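Local atomic coordinates of thiol-activated cytolysin (Desulfobulbus propionicus, PDB entry 6NAL), a protein that is probably a pore-forming toxin of the cholesterol-dependent cytolysin family, whose members assemble on target membranes and perforate them with a large beta-barrel. Residues N2-I7 and P208-A213; R242-K247 and I291-G296; R455-G460 and F468-A473. One frame throughout, in Å; residues are numbered along the deposited sequence.

Contact 1 of 3, residues N2-I7 and P208-A213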
loop_
_atom_site.group_PDB
_atom_site.type_symbol
_atom_site.label_atom_id
_atom_site.label_comp_id
_atom_site.label_asym_id
_atom_site.label_seq_id
_atom_site.Cartn_x
_atom_site.Cartn_y
_atom_site.Cartn_z
ATOM N N ASN A 2 54.005 25.031 -34.150
ATOM C CA ASN A 2 53.009 25.273 -35.190
ATOM C C ASN A 2 51.931 24.190 -35.234
ATOM O O ASN A 2 50.796 24.443 -35.673
ATOM C CB ASN A 2 53.727 25.329 -36.543
ATOM C CG ASN A 2 54.827 24.227 -36.671
ATOM O OD1 ASN A 2 55.100 23.476 -35.706
ATOM N ND2 ASN A 2 55.461 24.143 -37.849
ATOM N N ASN A 3 52.278 22.966 -34.826
ATOM C CA ASN A 3 51.297 21.884 -34.823
ATOM C C ASN A 3 50.298 22.040 -33.681
ATOM O O ASN A 3 49.114 21.778 -33.867
ATOM C CB ASN A 3 51.994 20.529 -34.730
ATOM C CG ASN A 3 52.789 20.199 -35.977
ATOM O OD1 ASN A 3 52.403 20.528 -37.134
ATOM N ND2 ASN A 3 53.903 19.533 -35.756
ATOM N N ARG A 4 50.757 22.481 -32.507
ATOM C CA ARG A 4 49.862 22.697 -31.376
ATOM C C ARG A 4 48.842 23.771 -31.678
ATOM O O ARG A 4 47.678 23.661 -31.281
ATOM C CB ARG A 4 50.652 23.099 -30.149
ATOM C CG ARG A 4 51.239 21.920 -29.429
ATOM C CD ARG A 4 51.730 22.283 -28.059
ATOM N NE ARG A 4 52.585 21.215 -27.565
ATOM C CZ ARG A 4 53.655 21.399 -26.800
ATOM N NH1 ARG A 4 54.025 22.616 -26.451
ATOM N NH2 ARG A 4 54.355 20.359 -26.378
ATOM N N ALA A 5 49.262 24.820 -32.379
ATOM C CA ALA A 5 48.352 25.909 -32.690
ATOM C C ALA A 5 47.226 25.454 -33.605
ATOM O O ALA A 5 46.116 25.990 -33.524
ATOM C CB ALA A 5 49.139 27.068 -33.309
ATOM N N LEU A 6 47.478 24.461 -34.461
ATOM C CA LEU A 6 46.406 23.882 -35.275
ATOM C C LEU A 6 45.486 23.008 -34.430
ATOM O O LEU A 6 44.262 23.004 -34.627
ATOM C CB LEU A 6 47.007 23.061 -36.426
ATOM C CG LEU A 6 46.030 22.232 -37.280
ATOM C CD1 LEU A 6 45.068 23.176 -37.994
ATOM C CD2 LEU A 6 46.741 21.304 -38.309
ATOM N N ILE A 7 46.053 22.274 -33.471
ATOM C CA ILE A 7 45.236 21.441 -32.595
ATOM C C ILE A 7 44.338 22.304 -31.729
ATOM O O ILE A 7 43.154 22.006 -31.579
ATOM C CB ILE A 7 46.130 20.507 -31.765
ATOM C CG1 ILE A 7 46.696 19.435 -32.709
ATOM C CG2 ILE A 7 45.352 19.844 -30.646
ATOM C CD1 ILE A 7 47.830 18.631 -32.119
ATOM N N PRO A 208 44.690 23.524 -24.228
ATOM C CA PRO A 208 44.636 22.055 -24.199
ATOM C C PRO A 208 45.730 21.384 -24.996
ATOM O O PRO A 208 46.197 20.308 -24.601
ATOM C CB PRO A 208 43.254 21.745 -24.800
ATOM C CG PRO A 208 42.501 23.044 -24.781
ATOM C CD PRO A 208 43.526 24.119 -24.892
ATOM N N ALA A 209 46.124 21.973 -26.129
ATOM C CA ALA A 209 47.116 21.348 -26.998
ATOM C C ALA A 209 48.421 21.073 -26.266
ATOM O O ALA A 209 49.171 20.161 -26.654
ATOM C CB ALA A 209 47.379 22.233 -28.216
ATOM N N ASP A 210 48.699 21.818 -25.198
ATOM C CA ASP A 210 49.924 21.599 -24.416
ATOM C C ASP A 210 50.077 20.172 -23.873
ATOM O O ASP A 210 51.179 19.792 -23.462
ATOM C CB ASP A 210 50.009 22.562 -23.213
ATOM C CG ASP A 210 50.002 24.051 -23.615
ATOM O OD1 ASP A 210 49.739 24.382 -24.807
ATOM O OD2 ASP A 210 50.257 24.894 -22.719
ATOM N N ILE A 211 49.002 19.384 -23.816
ATOM C CA ILE A 211 49.124 17.982 -23.431
ATOM C C ILE A 211 49.853 17.160 -24.482
ATOM O O ILE A 211 50.402 16.094 -24.151
ATOM C CB ILE A 211 47.734 17.379 -23.164
ATOM C CG1 ILE A 211 47.832 15.981 -22.570
ATOM C CG2 ILE A 211 46.876 17.301 -24.456
ATOM C CD1 ILE A 211 47.935 15.959 -21.080
ATOM N N PHE A 212 49.879 17.613 -25.735
ATOM C CA PHE A 212 50.517 16.819 -26.771
ATOM C C PHE A 212 51.989 17.201 -26.961
ATOM O O PHE A 212 52.405 18.343 -26.745
ATOM C CB PHE A 212 49.730 16.968 -28.064
ATOM C CG PHE A 212 48.288 16.550 -27.933
ATOM C CD1 PHE A 212 47.959 15.220 -27.762
ATOM C CD2 PHE A 212 47.271 17.498 -27.955
ATOM C CE1 PHE A 212 46.621 14.827 -27.646
ATOM C CE2 PHE A 212 45.927 17.130 -27.836
ATOM C CZ PHE A 212 45.596 15.787 -27.702
ATOM N N ALA A 213 52.791 16.206 -27.311
ATOM C CA ALA A 213 54.146 16.489 -27.788
ATOM C C ALA A 213 54.107 17.369 -29.038
ATOM O O ALA A 213 53.152 17.340 -29.835
ATOM C CB ALA A 213 54.885 15.182 -28.093
#

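Contact 2 of 3, residues R242-K247 and I291-G296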
loop_
_atom_site.group_PDB
_atom_site.type_symbol
_atom_site.label_atom_id
_atom_site.label_comp_id
_atom_site.label_asym_id
_atom_site.label_seq_id
_atom_site.Cartn_x
_atom_site.Cartn_y
_atom_site.Cartn_z
ATOM N N ARG A 242 39.493 -0.017 -1.496
ATOM C CA ARG A 242 39.083 -1.380 -1.191
ATOM C C ARG A 242 37.569 -1.474 -1.254
ATOM O O ARG A 242 36.860 -0.556 -0.860
ATOM C CB ARG A 242 39.551 -1.765 0.215
ATOM C CG ARG A 242 39.110 -3.114 0.737
ATOM C CD ARG A 242 39.842 -3.334 2.101
ATOM N NE ARG A 242 39.334 -4.447 2.883
ATOM C CZ ARG A 242 39.694 -5.711 2.705
ATOM N NH1 ARG A 242 40.571 -5.984 1.759
ATOM N NH2 ARG A 242 39.209 -6.680 3.489
ATOM N N GLN A 243 37.076 -2.632 -1.617
ATOM C CA GLN A 243 35.676 -2.787 -1.935
ATOM C C GLN A 243 35.309 -4.213 -1.564
ATOM O O GLN A 243 36.024 -5.162 -1.878
ATOM C CB GLN A 243 35.448 -2.458 -3.413
ATOM C CG GLN A 243 34.119 -1.903 -3.743
ATOM C CD GLN A 243 34.100 -1.166 -5.068
ATOM O OE1 GLN A 243 33.302 -0.254 -5.239
ATOM N NE2 GLN A 243 34.952 -1.555 -6.006
ATOM N N ILE A 244 34.202 -4.335 -0.871
ATOM C CA ILE A 244 33.612 -5.606 -0.510
ATOM C C ILE A 244 32.172 -5.647 -1.021
ATOM O O ILE A 244 31.380 -4.730 -0.761
ATOM C CB ILE A 244 33.639 -5.811 1.014
ATOM C CG1 ILE A 244 35.092 -5.649 1.477
ATOM C CG2 ILE A 244 33.020 -7.137 1.333
ATOM C CD1 ILE A 244 35.215 -5.495 2.963
ATOM N N PHE A 245 31.828 -6.727 -1.704
ATOM C CA PHE A 245 30.472 -6.967 -2.173
ATOM C C PHE A 245 29.941 -8.209 -1.499
ATOM O O PHE A 245 30.647 -9.211 -1.446
ATOM C CB PHE A 245 30.448 -7.178 -3.688
ATOM C CG PHE A 245 30.643 -5.933 -4.471
ATOM C CD1 PHE A 245 31.892 -5.544 -4.868
ATOM C CD2 PHE A 245 29.556 -5.151 -4.822
ATOM C CE1 PHE A 245 32.073 -4.380 -5.617
ATOM C CE2 PHE A 245 29.719 -3.992 -5.552
ATOM C CZ PHE A 245 30.977 -3.610 -5.956
ATOM N N LEU A 246 28.701 -8.151 -1.010
ATOM C CA LEU A 246 27.983 -9.318 -0.510
ATOM C C LEU A 246 26.716 -9.544 -1.331
ATOM O O LEU A 246 25.822 -8.700 -1.343
ATOM C CB LEU A 246 27.598 -9.144 0.955
ATOM C CG LEU A 246 28.684 -9.370 1.989
ATOM C CD1 LEU A 246 29.342 -8.025 2.103
ATOM C CD2 LEU A 246 28.071 -9.869 3.242
ATOM N N LYS A 247 26.607 -10.703 -1.951
ATOM C CA LYS A 247 25.463 -11.035 -2.781
ATOM C C LYS A 247 24.618 -12.058 -2.043
ATOM O O LYS A 247 25.122 -13.108 -1.645
ATOM C CB LYS A 247 25.911 -11.585 -4.133
ATOM C CG LYS A 247 24.754 -11.967 -5.017
ATOM C CD LYS A 247 25.257 -12.339 -6.427
ATOM C CE LYS A 247 24.745 -13.723 -6.840
ATOM N NZ LYS A 247 25.189 -14.741 -5.839
ATOM N N ILE A 291 30.654 -13.584 -1.639
ATOM C CA ILE A 291 31.431 -12.416 -1.247
ATOM C C ILE A 291 32.655 -12.272 -2.122
ATOM O O ILE A 291 33.381 -13.235 -2.383
ATOM C CB ILE A 291 31.880 -12.493 0.215
ATOM C CG1 ILE A 291 30.658 -12.618 1.100
ATOM C CG2 ILE A 291 32.689 -11.308 0.533
ATOM C CD1 ILE A 291 31.043 -12.744 2.544
ATOM N N VAL A 292 32.915 -11.052 -2.524
ATOM C CA VAL A 292 34.122 -10.742 -3.243
ATOM C C VAL A 292 34.776 -9.549 -2.567
ATOM O O VAL A 292 34.119 -8.559 -2.225
ATOM C CB VAL A 292 33.852 -10.478 -4.740
ATOM C CG1 VAL A 292 32.860 -9.435 -4.883
ATOM C CG2 VAL A 292 35.103 -10.053 -5.450
ATOM N N VAL A 293 36.086 -9.653 -2.393
ATOM C CA VAL A 293 36.881 -8.637 -1.741
ATOM C C VAL A 293 37.970 -8.198 -2.724
ATOM O O VAL A 293 38.687 -9.035 -3.273
ATOM C CB VAL A 293 37.484 -9.175 -0.430
ATOM C CG1 VAL A 293 38.548 -8.176 0.071
ATOM C CG2 VAL A 293 36.387 -9.446 0.642
ATOM N N HIS A 294 38.122 -6.895 -2.909
ATOM C CA HIS A 294 38.925 -6.342 -4.003
ATOM C C HIS A 294 39.687 -5.135 -3.460
ATOM O O HIS A 294 39.075 -4.228 -2.884
ATOM C CB HIS A 294 37.984 -5.986 -5.169
ATOM C CG HIS A 294 38.667 -5.451 -6.383
ATOM N ND1 HIS A 294 38.115 -4.461 -7.174
ATOM C CD2 HIS A 294 39.844 -5.775 -6.950
ATOM C CE1 HIS A 294 38.942 -4.182 -8.161
ATOM N NE2 HIS A 294 40.006 -4.955 -8.040
ATOM N N GLY A 295 41.014 -5.158 -3.570
ATOM C CA GLY A 295 41.831 -4.079 -3.058
ATOM C C GLY A 295 42.331 -4.372 -1.654
ATOM O O GLY A 295 41.541 -4.703 -0.766
ATOM N N GLY A 296 43.628 -4.214 -1.425
ATOM C CA GLY A 296 44.257 -4.847 -0.258
ATOM C C GLY A 296 44.410 -6.343 -0.506
ATOM O O GLY A 296 44.896 -6.769 -1.593
#

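Contact 3 of 3, residues R455-G460 and F468-A473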
loop_
_atom_site.group_PDB
_atom_site.type_symbol
_atom_site.label_atom_id
_atom_site.label_comp_id
_atom_site.label_asym_id
_atom_site.label_seq_id
_atom_site.Cartn_x
_atom_site.Cartn_y
_atom_site.Cartn_z
ATOM N N ARG A 455 -9.419 -14.815 18.333
ATOM C CA ARG A 455 -10.393 -13.918 18.930
ATOM C C ARG A 455 -11.424 -14.782 19.640
ATOM O O ARG A 455 -11.978 -15.711 19.040
ATOM C CB ARG A 455 -11.046 -13.027 17.874
ATOM C CG ARG A 455 -11.924 -11.963 18.493
ATOM C CD ARG A 455 -12.523 -11.024 17.510
ATOM N NE ARG A 455 -11.520 -10.280 16.752
ATOM C CZ ARG A 455 -10.989 -9.140 17.154
ATOM N NH1 ARG A 455 -11.328 -8.644 18.327
ATOM N NH2 ARG A 455 -10.098 -8.519 16.400
ATOM N N THR A 456 -11.673 -14.488 20.914
ATOM C CA THR A 456 -12.589 -15.262 21.745
ATOM C C THR A 456 -13.688 -14.339 22.226
ATOM O O THR A 456 -13.400 -13.257 22.732
ATOM C CB THR A 456 -11.874 -15.859 22.952
ATOM O OG1 THR A 456 -10.819 -16.715 22.521
ATOM C CG2 THR A 456 -12.810 -16.689 23.777
ATOM N N VAL A 457 -14.941 -14.738 22.062
ATOM C CA VAL A 457 -16.045 -13.992 22.651
ATOM C C VAL A 457 -16.801 -14.930 23.572
ATOM O O VAL A 457 -17.283 -15.981 23.134
ATOM C CB VAL A 457 -16.974 -13.354 21.600
ATOM C CG1 VAL A 457 -16.171 -12.703 20.482
ATOM C CG2 VAL A 457 -17.923 -14.305 21.022
ATOM N N SER A 458 -16.862 -14.572 24.856
ATOM C CA SER A 458 -17.536 -15.367 25.878
ATOM C C SER A 458 -18.757 -14.612 26.364
ATOM O O SER A 458 -18.669 -13.427 26.678
ATOM C CB SER A 458 -16.620 -15.646 27.074
ATOM O OG SER A 458 -15.381 -16.171 26.650
ATOM N N ILE A 459 -19.882 -15.268 26.414
ATOM C CA ILE A 459 -21.005 -14.683 27.111
ATOM C C ILE A 459 -21.327 -15.602 28.273
ATOM O O ILE A 459 -21.151 -16.822 28.195
ATOM C CB ILE A 459 -22.240 -14.461 26.212
ATOM C CG1 ILE A 459 -22.678 -15.750 25.546
ATOM C CG2 ILE A 459 -21.972 -13.369 25.212
ATOM C CD1 ILE A 459 -23.970 -15.566 24.787
ATOM N N GLY A 460 -21.775 -15.007 29.361
ATOM C CA GLY A 460 -22.225 -15.768 30.501
ATOM C C GLY A 460 -23.282 -14.993 31.247
ATOM O O GLY A 460 -23.924 -14.089 30.677
ATOM N N PHE A 468 -20.357 -10.164 28.837
ATOM C CA PHE A 468 -19.718 -10.250 27.536
ATOM C C PHE A 468 -18.263 -9.890 27.693
ATOM O O PHE A 468 -17.931 -8.897 28.347
ATOM C CB PHE A 468 -20.353 -9.288 26.549
ATOM C CG PHE A 468 -19.731 -9.306 25.164
ATOM C CD1 PHE A 468 -18.661 -8.490 24.852
ATOM C CD2 PHE A 468 -20.256 -10.090 24.164
ATOM C CE1 PHE A 468 -18.123 -8.467 23.566
ATOM C CE2 PHE A 468 -19.714 -10.082 22.878
ATOM C CZ PHE A 468 -18.669 -9.265 22.578
ATOM N N SER A 469 -17.407 -10.686 27.087
ATOM C CA SER A 469 -15.993 -10.384 27.089
ATOM C C SER A 469 -15.464 -10.874 25.760
ATOM O O SER A 469 -15.824 -11.964 25.293
ATOM C CB SER A 469 -15.252 -11.043 28.254
ATOM O OG SER A 469 -14.689 -12.280 27.845
HETATM N N MSE A 470 -14.665 -10.026 25.140
HETATM C CA MSE A 470 -14.013 -10.361 23.896
HETATM C C MSE A 470 -12.512 -10.196 24.112
HETATM O O MSE A 470 -12.099 -9.239 24.750
HETATM C CB MSE A 470 -14.474 -9.474 22.771
HETATM C CG MSE A 470 -13.716 -9.776 21.512
HETATM SE SE MSE A 470 -14.539 -8.872 20.062
HETATM C CE MSE A 470 -13.896 -7.065 20.364
ATOM N N THR A 471 -11.720 -11.107 23.573
ATOM C CA THR A 471 -10.272 -11.086 23.686
ATOM C C THR A 471 -9.712 -11.328 22.296
ATOM O O THR A 471 -9.985 -12.396 21.703
ATOM C CB THR A 471 -9.803 -12.157 24.656
ATOM O OG1 THR A 471 -10.388 -11.921 25.946
ATOM C CG2 THR A 471 -8.348 -12.140 24.742
ATOM N N PRO A 472 -8.910 -10.407 21.748
ATOM C CA PRO A 472 -8.499 -9.108 22.303
ATOM C C PRO A 472 -9.661 -8.140 22.279
ATOM O O PRO A 472 -10.523 -8.282 21.427
ATOM C CB PRO A 472 -7.366 -8.660 21.370
ATOM C CG PRO A 472 -7.592 -9.390 20.101
ATOM C CD PRO A 472 -8.229 -10.706 20.478
ATOM N N ALA A 473 -9.711 -7.191 23.210
ATOM C CA ALA A 473 -10.801 -6.217 23.250
ATOM C C ALA A 473 -10.463 -5.059 22.311
ATOM O O ALA A 473 -10.117 -3.950 22.717
ATOM C CB ALA A 473 -11.046 -5.745 24.677
#

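Contact 1 of 3, residues N2-I7 and P208-A213
Two hydrogen bonds from one arginine tie the N-terminal helix to the loop segment Pro208-Ala213. The side chain of Arg4 leaves the helix with CG beside the backbone N (chi1 -82°) and runs extended from CG to NE, long enough to lay its guanidinium side-on against the carbonyl of Phe212. Arg4 NH2 donates to Phe212 O at 2.8 Å, in the carbonyl plane, while Arg4 NE reaches the same oxygen at 3.0 Å from above that plane. Neither bond is straight, the angles at hydrogen being 138° and 134°, as expected when two nitrogens of one guanidinium share a single acceptor. The double grip fixes the rotation of the group, and NH2 also makes a salt bridge to Asp96. Asp210 CA lies 4.1 Å above the plane of the Arg4 guanidinium, offset toward the rim; the nearby carboxylate of Asp210 probably adds a favourable but indirect electrostatic term.

Van der Waals contact fills the space between the two backbones. Ala209 points its methyl toward the helix, CB lying 3.4 Å from Arg4 O, and the CA atoms of Arg4 and Ala209 are 5.3 Å apart. One turn on, the CG2 branch of Ile7 touches both Ala209 CB, at 4.0 Å, and Phe212 CE2, at 3.9 Å, crossing the ring obliquely.

Segment 208-213 thus lies between elements distant in sequence: helix 2-12 packs on it through Arg4 and Ile7, Asn8 OD1 bonds to Ala209 N, and the Phe212 ring reaches Leu76 of strand 76-78 and Leu221 of helix 218-224.

Contact 2 of 3, residues R242-K247 and I291-G296
Strands 242-247 and 291-294 run antiparallel, their axes 4.9 Å apart, and side chains of paired residues rise together on the same face. The apolar part is tightly packed. Val292 turns CG1 into the crowded position between its backbone N and carbonyl carbon (chi1 55°), which brings that methyl to 3.5 Å from Phe245 CB. Their backbones are joined by a nearly straight bond from Phe245 N to Val292 O (172°). On the other face Ile244 lies alongside Val293, and Leu246 alongside Ile291 with CG 3.9 Å from Ile291 CG1; Ile315 of helix 309-320 packs on this last pair.

The more open side is at His294 and Gly296. The imidazole leads away from segment 242-247 to meet the Tyr169 ring, with Gln243 NE2 near its edge. Arg242 stays buried: extended from CG to NE, it runs along Gly295 and crosses Val293 obliquely. Arg242 NH1 donates to Gly295 O at 3.0 Å, bonds also to Ser297, and lies 3.4 Å from Val293 CG1. Gly295, the first loop residue, takes phi 95°, open to glycine.

This is consistent with the MACPF/CDC fold, whose central antiparallel sheet carries helices that in relatives unfurl into membrane hairpins.

Contact 3 of 3, residues R455-G460 and F468-A473
Phe468, within strand 465-471, the second of the C-terminal hairpin, has its ring swung anti to the backbone N (chi1 179°). Phe468 CD2 lies 3.8 Å from Ile459 CG2, the two side chains crossing obliquely. Ile459 holds CG1 in the crowded position between backbone N and carbonyl carbon, which leaves CG2 to meet the ring while the longer branch leads away.

Ser469, on the reverse face, is paired with Ser458 through both backbone groups: Ser458 N donates to Ser469 O at 2.8 Å, nearly along the C=O axis, and Ser469 N returns a bond to Ser458 O. The two hydroxyls stand 4.1 Å apart from OG to OG and are not bonded to each other.

Met470, a selenomethionine, returns to the face of Phe468. Its chain starts extended, passes beside Val457 with CG 4.0 Å from Val457 CG1, then bends at chi3 (77°) and crosses Arg455, bringing CE within 3.6 Å of Arg455 NH1.

Thr471 forms the second doubly bonded pair, with Thr456; the bond from Thr456 N to Thr471 O measures 2.8 Å and is fairly straight at 163°. Pro472 follows through a cis peptide, and its ring lies over one face of the Arg455 guanidinium, offset toward the rim.

The two faces therefore differ in chemistry. Hydroxyl residues line one, while Phe468, Met470, Val457 and Ile459 turn toward strands 378-389, 422-432 and 440-449, consistent with the family's beta-sandwich domain. Arg455 NH2 makes a salt bridge to the side chain of Asp474, the last residue, and a hydrogen bond to Ala450 O, so a charge is satisfied beside an apolar row.

How the contacts relate
The three contacts follow one another along the chain and share no strand or helix. Contact 2 is the buried one, near the middle of the molecule, whereas contacts 1 and 3 are partly buried and lie on opposite sides of its centre, their own centres about 90 Å apart. Contacts 2 and 3 both rest on antiparallel backbone pairing, but apolar side chains occupy both faces over much of contact 2, and contact 3 has a hydroxyl-bearing face. Contact 1 lacks strand pairing and relies on a side chain gripping a carbonyl. An arginine recurs in all three: the main polar link in contact 1, it elsewhere flanks the paired residues where the partner strand becomes loop.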